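Local coordinates for penicillin-binding protein 2B (Streptococcus pneumoniae, PDB 2WAD), which probably acts as a transpeptidase that cross-links adjacent glycan strands of the cell-wall peptidoglycan, and binds penicillin, at residues Arg60-Asp65 with Trp221-Leu226; Lys69-Asn74 with Ser232-Val237; Asn307-Ile312 with Gly557-Leu562. All blocks are in the same frame, centred on the assembly; numbering follows the deposited sequence.

Contact 1: residues Arg60-Asp65 with Trp221-Leu226; sequences RGEIYD and WDRKIL. Unlike the reference sequence in segment 221-226: Ile225 (reference Val).
Arg223 reaches across to Gly61 and holds its carbonyl end-on with two nitrogens. Arg223 NH1 lies 2.8 Å from Gly61 O and Arg223 NH2 lies 3.1 Å from the same oxygen. The acceptor sits almost exactly in the guanidinium plane. NH2 approaches within the carbonyl plane, whereas NH1 is tilted 33° from it. One oxygen takes both bonds, and with Asn74 on NH1 and Glu269 on NE this helps fix the guanidinium's rotation.

Packing supplies the second hold. Arg60 is extended from CG to NE, with CG trans to the backbone N (chi1 -164°), and this carries its aliphatic part across one face of the Arg223 guanidinium: Arg60 CD is 3.4 Å from Arg223 CZ and stands over the centre of the plane. Ile63 CG1 adds a looser contact, 4.1 Å from Arg223 NH2.

As for charge, the two guanidinium planes stand 80° apart, with Arg60 NE 3.5 Å from Arg223 NH2. The pair is gathered round one carboxylate: Glu269 bridges Arg60 NE through one oxygen and Arg223 NE through the other, which probably offsets the like charges. Glu273 also pairs with Arg60.

Arg223 belongs to strand 215-225, an outer strand of a three-stranded antiparallel sheet. Its side chain passes Val72 of the adjoining strand 72-83 to meet the loop entering strand 63-64, with helices 267-271 and 273-276 alongside.

Contact 2: residues Lys69-Asn74 with Ser232-Val237; sequences KPLVEN and SIVGSV
Val234 turns CG1 trans to its backbone N (chi1 166°) and CG2 trans to its carbonyl carbon, which aims the two methyls at two different residues, Val72 and Leu71. Val72, with chi1 -62°, places its own CG1 trans to the carbonyl carbon. That methyl points at Val234, while CG2 is left in the crowded position between backbone N and carbonyl carbon.

The distances separate the two halves of the contact. Val72 CG1 meets Val234 CG1 at 3.5 Å, a methyl-to-methyl approach and the tighter of the two. The other methyl, Val234 CG2, rests against two points of one side chain: it is 4.0 Å from Leu71 CB and 4.1 Å from Leu71 CD1, so Leu71 offers the base and one branch of its chain. Both pairs meet at a slant, and the interaction is wholly apolar.

Both segments belong to the N-terminal part of the protein, in the dimerisation domain of the penicillin-binding protein family. Strand 72-83 is the middle strand of a three-stranded antiparallel sheet and begins at Val72; Val234 lies in the last part of a short, weakly bonded helix, about 231-234. The contact therefore joins the start of a strand to the last part of a helix, with the CA atoms of Leu71 and Val234 7.6 Å apart.

Gly235 is the first residue to leave the helical angles, and its phi of 101° takes the chain out of the helix. Backbone bonds hold both sides in place: Leu71 pairs with Ile63 and Leu226, and Val234 with Glu269. Glu269, on helix 267-271, is touched by the side chains of Val72 and Val234.

Contact 3: residues Asn307-Ile312 with Gly557-Leu562; sequences NIKLTI and GGLGEL. Unlike the reference sequence in segment 557-562: Glu561 (reference Asp).
An inner strand, 307-310, and an edge strand, 559-565, of a four-stranded mixed sheet meet here: Lys309 and Asn307 of the first take the side chain of Leu559, which opens the second. Strand 547-553 separates the two in sheet order, but locally 559-562 runs across 307-310 rather than alongside it. The side chain of Leu559 makes the contact through its two methyls. Leu559 CD1 lies 4.0 Å from Lys309 CD, and Leu559 CD2 lies 4.3 Å from Asn307 CB. Asn307 and Lys309 are two apart along their strand and their CB atoms point toward 557-562, whereas that of the intervening Ile308 points away.

The Lys309 chain starts extended, with CG trans to the backbone N, and then bends at chi3 (94°), so that its methylenes cross the leucine at about a right angle. The apolar contact is modest, and Lys309 and Leu559 are also packed on Tyr551 of the intervening strand 547-553; Leu559 rests on Tyr64 as well.

The CA atoms of Asn307 and Leu559 are 6.8 Å apart, closer than alternate strands of a flat sheet would be expected to lie, which is consistent with a hairpin that leaves the plane of the sheet. In the turn, Gly558 N bonds to Asn554 OD1, and Gly557 N does so weakly. The arrangement is that of a beta hairpin, 547-553 with 559-565, whose second arm lays Leu559 over Lys309 and Asn307.

In the fold
From the N terminus, 60-65 and 69-74 follow each other closely, and their partners 221-226 and 232-237 come in the same order more than 150 residues later. Contacts 1 and 2 therefore close crossing loops, with the second opening before the first has closed. Their centres are 5 Å apart, and Arg60 O probably accepts a hydrogen bond from Asn74 ND2. Contact 3 opens only after both have closed; its loop spans much of the transpeptidase region, including Ser386, the probable acyl-ester residue. Strand 63-64 is shared ground: it pairs with strand 307-310, and Leu71 packs on Leu310, joining the N-terminal part to the hairpin 547-565 of the transpeptidase region.

Contact 1: residues Arg60-Asp65 with Trp221-Leu226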
loop_
_atom_site.group_PDB
_atom_site.type_symbol
_atom_site.label_atom_id
_atom_site.label_comp_id
_atom_site.label_asym_id
_atom_site.label_seq_id
_atom_site.Cartn_x
_atom_site.Cartn_y
_atom_site.Cartn_z
ATOM N N ARG A 60 2.848 -9.462 -18.404
ATOM C CA ARG A 60 2.478 -9.313 -16.996
ATOM C C ARG A 60 1.007 -9.655 -16.805
ATOM O O ARG A 60 0.183 -9.349 -17.668
ATOM C CB ARG A 60 2.758 -7.890 -16.511
ATOM C CG ARG A 60 2.759 -7.740 -14.989
ATOM C CD ARG A 60 3.172 -6.337 -14.536
ATOM N NE ARG A 60 3.294 -6.222 -13.083
ATOM C CZ ARG A 60 4.345 -6.617 -12.377
ATOM N NH1 ARG A 60 5.384 -7.172 -12.998
ATOM N NH2 ARG A 60 4.346 -6.465 -11.055
ATOM N N GLY A 61 0.690 -10.335 -15.707
ATOM C CA GLY A 61 -0.700 -10.528 -15.320
ATOM C C GLY A 61 -1.355 -9.186 -15.026
ATOM O O GLY A 61 -0.674 -8.164 -14.897
ATOM N N GLU A 62 -2.680 -9.179 -14.926
ATOM C CA GLU A 62 -3.409 -7.927 -14.762
ATOM C C GLU A 62 -4.234 -7.886 -13.486
ATOM O O GLU A 62 -4.336 -8.893 -12.777
ATOM C CB GLU A 62 -4.269 -7.657 -16.001
ATOM C CG GLU A 62 -3.480 -7.086 -17.168
ATOM C CD GLU A 62 -4.146 -7.334 -18.516
ATOM O OE1 GLU A 62 -3.855 -6.615 -19.500
ATOM O OE2 GLU A 62 -4.957 -8.278 -18.603
ATOM N N ILE A 63 -4.814 -6.717 -13.215
ATOM C CA ILE A 63 -5.459 -6.413 -11.945
ATOM C C ILE A 63 -6.930 -6.057 -12.185
ATOM O O ILE A 63 -7.235 -5.174 -12.979
ATOM C CB ILE A 63 -4.810 -5.178 -11.265
ATOM C CG1 ILE A 63 -3.283 -5.186 -11.395
ATOM C CG2 ILE A 63 -5.304 -5.003 -9.848
ATOM C CD1 ILE A 63 -2.565 -6.030 -10.389
ATOM N N TYR A 64 -7.820 -6.714 -11.448
ATOM C CA TYR A 64 -9.249 -6.576 -11.638
ATOM C C TYR A 64 -9.932 -6.199 -10.343
ATOM O O TYR A 64 -9.486 -6.583 -9.253
ATOM C CB TYR A 64 -9.834 -7.879 -12.181
ATOM C CG TYR A 64 -9.319 -8.235 -13.560
ATOM C CD1 TYR A 64 -9.995 -7.816 -14.703
ATOM C CD2 TYR A 64 -8.160 -9.000 -13.720
ATOM C CE1 TYR A 64 -9.536 -8.142 -15.980
ATOM C CE2 TYR A 64 -7.695 -9.327 -14.978
ATOM C CZ TYR A 64 -8.388 -8.897 -16.105
ATOM O OH TYR A 64 -7.943 -9.214 -17.371
ATOM N N ASP A 65 -11.018 -5.442 -10.451
ATOM C CA ASP A 65 -11.810 -5.150 -9.264
ATOM C C ASP A 65 -12.724 -6.341 -9.017
ATOM O O ASP A 65 -12.731 -7.292 -9.806
ATOM C CB ASP A 65 -12.552 -3.809 -9.385
ATOM C CG ASP A 65 -13.948 -3.928 -9.987
ATOM O OD1 ASP A 65 -14.779 -3.030 -9.731
ATOM O OD2 ASP A 65 -14.240 -4.888 -10.718
ATOM N N TRP A 221 5.437 -4.239 -25.079
ATOM C CA TRP A 221 4.344 -3.695 -24.246
ATOM C C TRP A 221 4.681 -2.427 -23.466
ATOM O O TRP A 221 5.803 -2.240 -22.983
ATOM C CB TRP A 221 3.849 -4.674 -23.171
ATOM C CG TRP A 221 3.513 -6.021 -23.641
ATOM C CD1 TRP A 221 2.358 -6.422 -24.240
ATOM C CD2 TRP A 221 4.341 -7.178 -23.531
ATOM N NE1 TRP A 221 2.424 -7.765 -24.533
ATOM C CE2 TRP A 221 3.634 -8.252 -24.109
ATOM C CE3 TRP A 221 5.619 -7.408 -23.012
ATOM C CZ2 TRP A 221 4.166 -9.543 -24.186
ATOM C CZ3 TRP A 221 6.149 -8.691 -23.091
ATOM C CH2 TRP A 221 5.421 -9.743 -23.672
ATOM N N ASP A 222 3.672 -1.581 -23.306
ATOM C CA ASP A 222 3.662 -0.633 -22.208
ATOM C C ASP A 222 2.616 -1.148 -21.226
ATOM O O ASP A 222 1.678 -1.854 -21.596
ATOM C CB ASP A 222 3.331 0.781 -22.697
ATOM C CG ASP A 222 4.419 1.352 -23.601
ATOM O OD1 ASP A 222 5.566 1.500 -23.126
ATOM O OD2 ASP A 222 4.128 1.648 -24.781
ATOM N N ARG A 223 2.811 -0.824 -19.958
ATOM C CA ARG A 223 1.817 -1.135 -18.956
ATOM C C ARG A 223 1.131 0.183 -18.635
ATOM O O ARG A 223 1.797 1.145 -18.240
ATOM C CB ARG A 223 2.526 -1.668 -17.716
ATOM C CG ARG A 223 1.666 -1.810 -16.477
ATOM C CD ARG A 223 0.784 -3.046 -16.570
ATOM N NE ARG A 223 0.519 -3.619 -15.258
ATOM C CZ ARG A 223 0.183 -4.891 -15.076
ATOM N NH1 ARG A 223 0.081 -5.702 -16.116
ATOM N NH2 ARG A 223 -0.032 -5.364 -13.862
ATOM N N LYS A 224 -0.188 0.241 -18.806
ATOM C CA LYS A 224 -0.916 1.424 -18.350
ATOM C C LYS A 224 -1.964 1.222 -17.243
ATOM O O LYS A 224 -2.609 0.183 -17.175
ATOM C CB LYS A 224 -1.406 2.277 -19.524
ATOM C CG LYS A 224 -2.797 1.984 -20.037
ATOM C CD LYS A 224 -3.242 3.138 -20.920
ATOM C CE LYS A 224 -3.829 2.621 -22.222
ATOM N NZ LYS A 224 -5.090 1.875 -21.954
ATOM N N ILE A 225 -2.073 2.207 -16.358
ATOM C CA ILE A 225 -3.059 2.243 -15.278
ATOM C C ILE A 225 -4.275 3.021 -15.762
ATOM O O ILE A 225 -4.151 4.184 -16.136
ATOM C CB ILE A 225 -2.487 2.965 -14.038
ATOM C CG1 ILE A 225 -1.150 2.326 -13.641
ATOM C CG2 ILE A 225 -3.452 2.858 -12.882
ATOM C CD1 ILE A 225 -0.082 3.290 -13.184
ATOM N N LEU A 226 -5.441 2.383 -15.788
ATOM C CA LEU A 226 -6.651 3.060 -16.248
ATOM C C LEU A 226 -7.121 4.108 -15.247
ATOM O O LEU A 226 -6.825 4.008 -14.058
ATOM C CB LEU A 226 -7.769 2.058 -16.518
ATOM C CG LEU A 226 -7.429 0.856 -17.397
ATOM C CD1 LEU A 226 -8.594 -0.116 -17.436
ATOM C CD2 LEU A 226 -7.098 1.312 -18.807
#

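Contact 2: residues Lys69-Asn74 with Ser232-Val237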
loop_
_atom_site.group_PDB
_atom_site.type_symbol
_atom_site.label_atom_id
_atom_site.label_comp_id
_atom_site.label_asym_id
_atom_site.label_seq_id
_atom_site.Cartn_x
_atom_site.Cartn_y
_atom_site.Cartn_z
ATOM N N LYS A 69 -13.967 -5.714 -13.569
ATOM C CA LYS A 69 -13.479 -4.605 -14.384
ATOM C C LYS A 69 -11.952 -4.503 -14.274
ATOM O O LYS A 69 -11.397 -4.614 -13.178
ATOM C CB LYS A 69 -14.127 -3.286 -13.951
ATOM C CG LYS A 69 -15.629 -3.379 -13.708
ATOM C CD LYS A 69 -16.450 -2.983 -14.931
ATOM C CE LYS A 69 -17.921 -2.754 -14.566
ATOM N NZ LYS A 69 -18.822 -2.986 -15.747
ATOM N N PRO A 70 -11.272 -4.292 -15.415
ATOM C CA PRO A 70 -9.822 -4.154 -15.380
ATOM C C PRO A 70 -9.412 -2.834 -14.754
ATOM O O PRO A 70 -10.102 -1.826 -14.908
ATOM C CB PRO A 70 -9.415 -4.202 -16.856
ATOM C CG PRO A 70 -10.655 -3.875 -17.630
ATOM C CD PRO A 70 -11.826 -4.265 -16.783
ATOM N N LEU A 71 -8.294 -2.850 -14.038
ATOM C CA LEU A 71 -7.727 -1.636 -13.487
ATOM C C LEU A 71 -6.468 -1.196 -14.220
ATOM O O LEU A 71 -6.020 -0.064 -14.055
ATOM C CB LEU A 71 -7.422 -1.832 -12.010
ATOM C CG LEU A 71 -8.629 -2.273 -11.180
ATOM C CD1 LEU A 71 -8.178 -2.369 -9.714
ATOM C CD2 LEU A 71 -9.774 -1.255 -11.346
ATOM N N VAL A 72 -5.889 -2.099 -15.001
ATOM C CA VAL A 72 -4.700 -1.802 -15.789
ATOM C C VAL A 72 -4.822 -2.372 -17.197
ATOM O O VAL A 72 -5.834 -2.970 -17.563
ATOM C CB VAL A 72 -3.432 -2.422 -15.197
ATOM C CG1 VAL A 72 -3.156 -1.848 -13.819
ATOM C CG2 VAL A 72 -3.562 -3.937 -15.184
ATOM N N GLU A 73 -3.763 -2.202 -17.977
ATOM C CA GLU A 73 -3.825 -2.480 -19.403
ATOM C C GLU A 73 -2.427 -2.823 -19.879
ATOM O O GLU A 73 -1.478 -2.109 -19.563
ATOM C CB GLU A 73 -4.275 -1.221 -20.142
ATOM C CG GLU A 73 -4.565 -1.424 -21.613
ATOM C CD GLU A 73 -6.041 -1.667 -21.833
ATOM O OE1 GLU A 73 -6.625 -2.415 -21.010
ATOM O OE2 GLU A 73 -6.616 -1.089 -22.785
ATOM N N ASN A 74 -2.312 -3.909 -20.634
ATOM C CA ASN A 74 -1.080 -4.220 -21.350
ATOM C C ASN A 74 -1.256 -3.806 -22.801
ATOM O O ASN A 74 -2.057 -4.394 -23.527
ATOM C CB ASN A 74 -0.782 -5.714 -21.274
ATOM C CG ASN A 74 -0.176 -6.119 -19.949
ATOM O OD1 ASN A 74 0.464 -5.316 -19.282
ATOM N ND2 ASN A 74 -0.354 -7.379 -19.574
ATOM N N SER A 232 -4.516 4.866 -7.575
ATOM C CA SER A 232 -3.422 5.148 -6.638
ATOM C C SER A 232 -2.891 3.891 -5.936
ATOM O O SER A 232 -1.718 3.828 -5.559
ATOM C CB SER A 232 -3.885 6.162 -5.587
ATOM O OG SER A 232 -5.133 5.770 -5.010
ATOM N N ILE A 233 -3.754 2.893 -5.770
ATOM C CA ILE A 233 -3.448 1.715 -4.995
ATOM C C ILE A 233 -2.845 0.607 -5.860
ATOM O O ILE A 233 -2.181 -0.302 -5.350
ATOM C CB ILE A 233 -4.717 1.268 -4.272
ATOM C CG1 ILE A 233 -5.003 2.215 -3.087
ATOM C CG2 ILE A 233 -4.629 -0.183 -3.834
ATOM C CD1 ILE A 233 -6.433 2.137 -2.579
ATOM N N VAL A 234 -3.046 0.703 -7.175
ATOM C CA VAL A 234 -2.513 -0.288 -8.097
ATOM C C VAL A 234 -0.984 -0.302 -8.077
ATOM O O VAL A 234 -0.407 -1.374 -7.958
ATOM C CB VAL A 234 -3.027 -0.109 -9.554
ATOM C CG1 VAL A 234 -2.208 -0.936 -10.533
ATOM C CG2 VAL A 234 -4.517 -0.453 -9.671
ATOM N N GLY A 235 -0.348 0.859 -8.216
ATOM C CA GLY A 235 1.102 0.997 -8.188
ATOM C C GLY A 235 1.681 1.137 -9.577
ATOM O O GLY A 235 0.944 1.187 -10.566
ATOM N N SER A 236 3.002 1.195 -9.682
ATOM C CA SER A 236 3.633 1.274 -11.001
ATOM C C SER A 236 4.556 0.087 -11.293
ATOM O O SER A 236 4.921 -0.680 -10.400
ATOM C CB SER A 236 4.396 2.599 -11.156
ATOM O OG SER A 236 5.214 2.809 -10.012
ATOM N N VAL A 237 4.924 -0.049 -12.561
ATOM C CA VAL A 237 5.867 -1.060 -13.006
ATOM C C VAL A 237 7.036 -0.340 -13.677
ATOM O O VAL A 237 6.840 0.672 -14.354
ATOM C CB VAL A 237 5.199 -2.022 -14.024
ATOM C CG1 VAL A 237 6.136 -3.148 -14.405
ATOM C CG2 VAL A 237 3.942 -2.611 -13.431
#

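Contact 3: residues Asn307-Ile312 with Gly557-Leu562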
loop_
_atom_site.group_PDB
_atom_site.type_symbol
_atom_site.label_atom_id
_atom_site.label_comp_id
_atom_site.label_asym_id
_atom_site.label_seq_id
_atom_site.Cartn_x
_atom_site.Cartn_y
_atom_site.Cartn_z
ATOM N N ASN A 307 -3.386 -13.343 -12.747
ATOM C CA ASN A 307 -4.141 -12.130 -12.455
ATOM C C ASN A 307 -4.558 -12.154 -10.993
ATOM O O ASN A 307 -4.717 -13.237 -10.420
ATOM C CB ASN A 307 -5.389 -12.039 -13.349
ATOM C CG ASN A 307 -5.076 -12.264 -14.821
ATOM O OD1 ASN A 307 -5.428 -13.301 -15.380
ATOM N ND2 ASN A 307 -4.411 -11.298 -15.451
ATOM N N ILE A 308 -4.712 -10.972 -10.398
ATOM C CA ILE A 308 -5.317 -10.861 -9.081
ATOM C C ILE A 308 -6.639 -10.116 -9.228
ATOM O O ILE A 308 -6.738 -9.176 -10.026
ATOM C CB ILE A 308 -4.407 -10.110 -8.075
ATOM C CG1 ILE A 308 -3.996 -8.748 -8.636
ATOM C CG2 ILE A 308 -3.170 -10.945 -7.757
ATOM C CD1 ILE A 308 -3.307 -7.812 -7.644
ATOM N N LYS A 309 -7.636 -10.556 -8.462
ATOM C CA LYS A 309 -8.924 -9.880 -8.346
ATOM C C LYS A 309 -9.049 -9.286 -6.947
ATOM O O LYS A 309 -8.892 -9.983 -5.944
ATOM C CB LYS A 309 -10.063 -10.864 -8.640
ATOM C CG LYS A 309 -11.484 -10.307 -8.486
ATOM C CD LYS A 309 -12.527 -11.170 -9.228
ATOM C CE LYS A 309 -13.179 -12.215 -8.318
ATOM N NZ LYS A 309 -14.533 -12.677 -8.758
ATOM N N LEU A 310 -9.330 -7.987 -6.875
ATOM C CA LEU A 310 -9.441 -7.306 -5.586
ATOM C C LEU A 310 -10.754 -7.583 -4.879
ATOM O O LEU A 310 -11.718 -8.067 -5.472
ATOM C CB LEU A 310 -9.292 -5.797 -5.732
ATOM C CG LEU A 310 -8.155 -5.317 -6.632
ATOM C CD1 LEU A 310 -8.042 -3.802 -6.469
ATOM C CD2 LEU A 310 -6.871 -6.050 -6.276
ATOM N N THR A 311 -10.762 -7.259 -3.591
ATOM C CA THR A 311 -11.934 -7.426 -2.750
ATOM C C THR A 311 -12.811 -6.196 -2.900
ATOM O O THR A 311 -13.974 -6.231 -2.510
ATOM C CB THR A 311 -11.527 -7.529 -1.267
ATOM O OG1 THR A 311 -10.700 -6.407 -0.931
ATOM C CG2 THR A 311 -10.730 -8.800 -0.995
ATOM N N ILE A 312 -12.251 -5.110 -3.429
ATOM C CA ILE A 312 -12.981 -3.849 -3.563
ATOM C C ILE A 312 -13.737 -3.765 -4.873
ATOM O O ILE A 312 -13.192 -4.062 -5.939
ATOM C CB ILE A 312 -12.058 -2.607 -3.525
ATOM C CG1 ILE A 312 -11.225 -2.575 -2.230
ATOM C CG2 ILE A 312 -12.901 -1.333 -3.676
ATOM C CD1 ILE A 312 -10.059 -1.620 -2.291
ATOM N N GLY A 557 -7.077 -14.048 -22.952
ATOM C CA GLY A 557 -6.090 -13.380 -22.100
ATOM C C GLY A 557 -6.650 -12.551 -20.957
ATOM O O GLY A 557 -5.888 -11.937 -20.210
ATOM N N GLY A 558 -7.972 -12.535 -20.804
ATOM C CA GLY A 558 -8.610 -11.807 -19.708
ATOM C C GLY A 558 -8.817 -12.633 -18.448
ATOM O O GLY A 558 -8.327 -13.757 -18.347
ATOM N N LEU A 559 -9.543 -12.083 -17.479
ATOM C CA LEU A 559 -9.755 -12.748 -16.194
ATOM C C LEU A 559 -10.289 -14.147 -16.468
ATOM O O LEU A 559 -11.360 -14.291 -17.042
ATOM C CB LEU A 559 -10.791 -11.983 -15.360
ATOM C CG LEU A 559 -10.644 -11.771 -13.848
ATOM C CD1 LEU A 559 -12.009 -11.830 -13.145
ATOM C CD2 LEU A 559 -9.591 -12.656 -13.174
ATOM N N GLY A 560 -9.556 -15.173 -16.050
ATOM C CA GLY A 560 -9.976 -16.548 -16.285
ATOM C C GLY A 560 -10.544 -17.173 -15.031
ATOM O O GLY A 560 -11.406 -16.590 -14.378
ATOM N N GLU A 561 -10.046 -18.349 -14.663
ATOM C CA GLU A 561 -10.603 -19.066 -13.517
ATOM C C GLU A 561 -9.742 -19.099 -12.248
ATOM O O GLU A 561 -8.518 -18.994 -12.315
ATOM C CB GLU A 561 -10.972 -20.484 -13.940
ATOM C CG GLU A 561 -12.165 -21.022 -13.172
ATOM C CD GLU A 561 -12.651 -22.354 -13.709
ATOM O OE1 GLU A 561 -12.195 -22.778 -14.801
ATOM O OE2 GLU A 561 -13.492 -22.974 -13.022
ATOM N N LEU A 562 -10.387 -19.274 -11.097
ATOM C CA LEU A 562 -9.710 -19.265 -9.795
ATOM C C LEU A 562 -8.524 -20.227 -9.656
ATOM O O LEU A 562 -8.681 -21.444 -9.760
ATOM C CB LEU A 562 -10.709 -19.532 -8.672
ATOM C CG LEU A 562 -10.128 -19.470 -7.252
ATOM C CD1 LEU A 562 -9.550 -18.104 -6.901
ATOM C CD2 LEU A 562 -11.115 -19.914 -6.189
#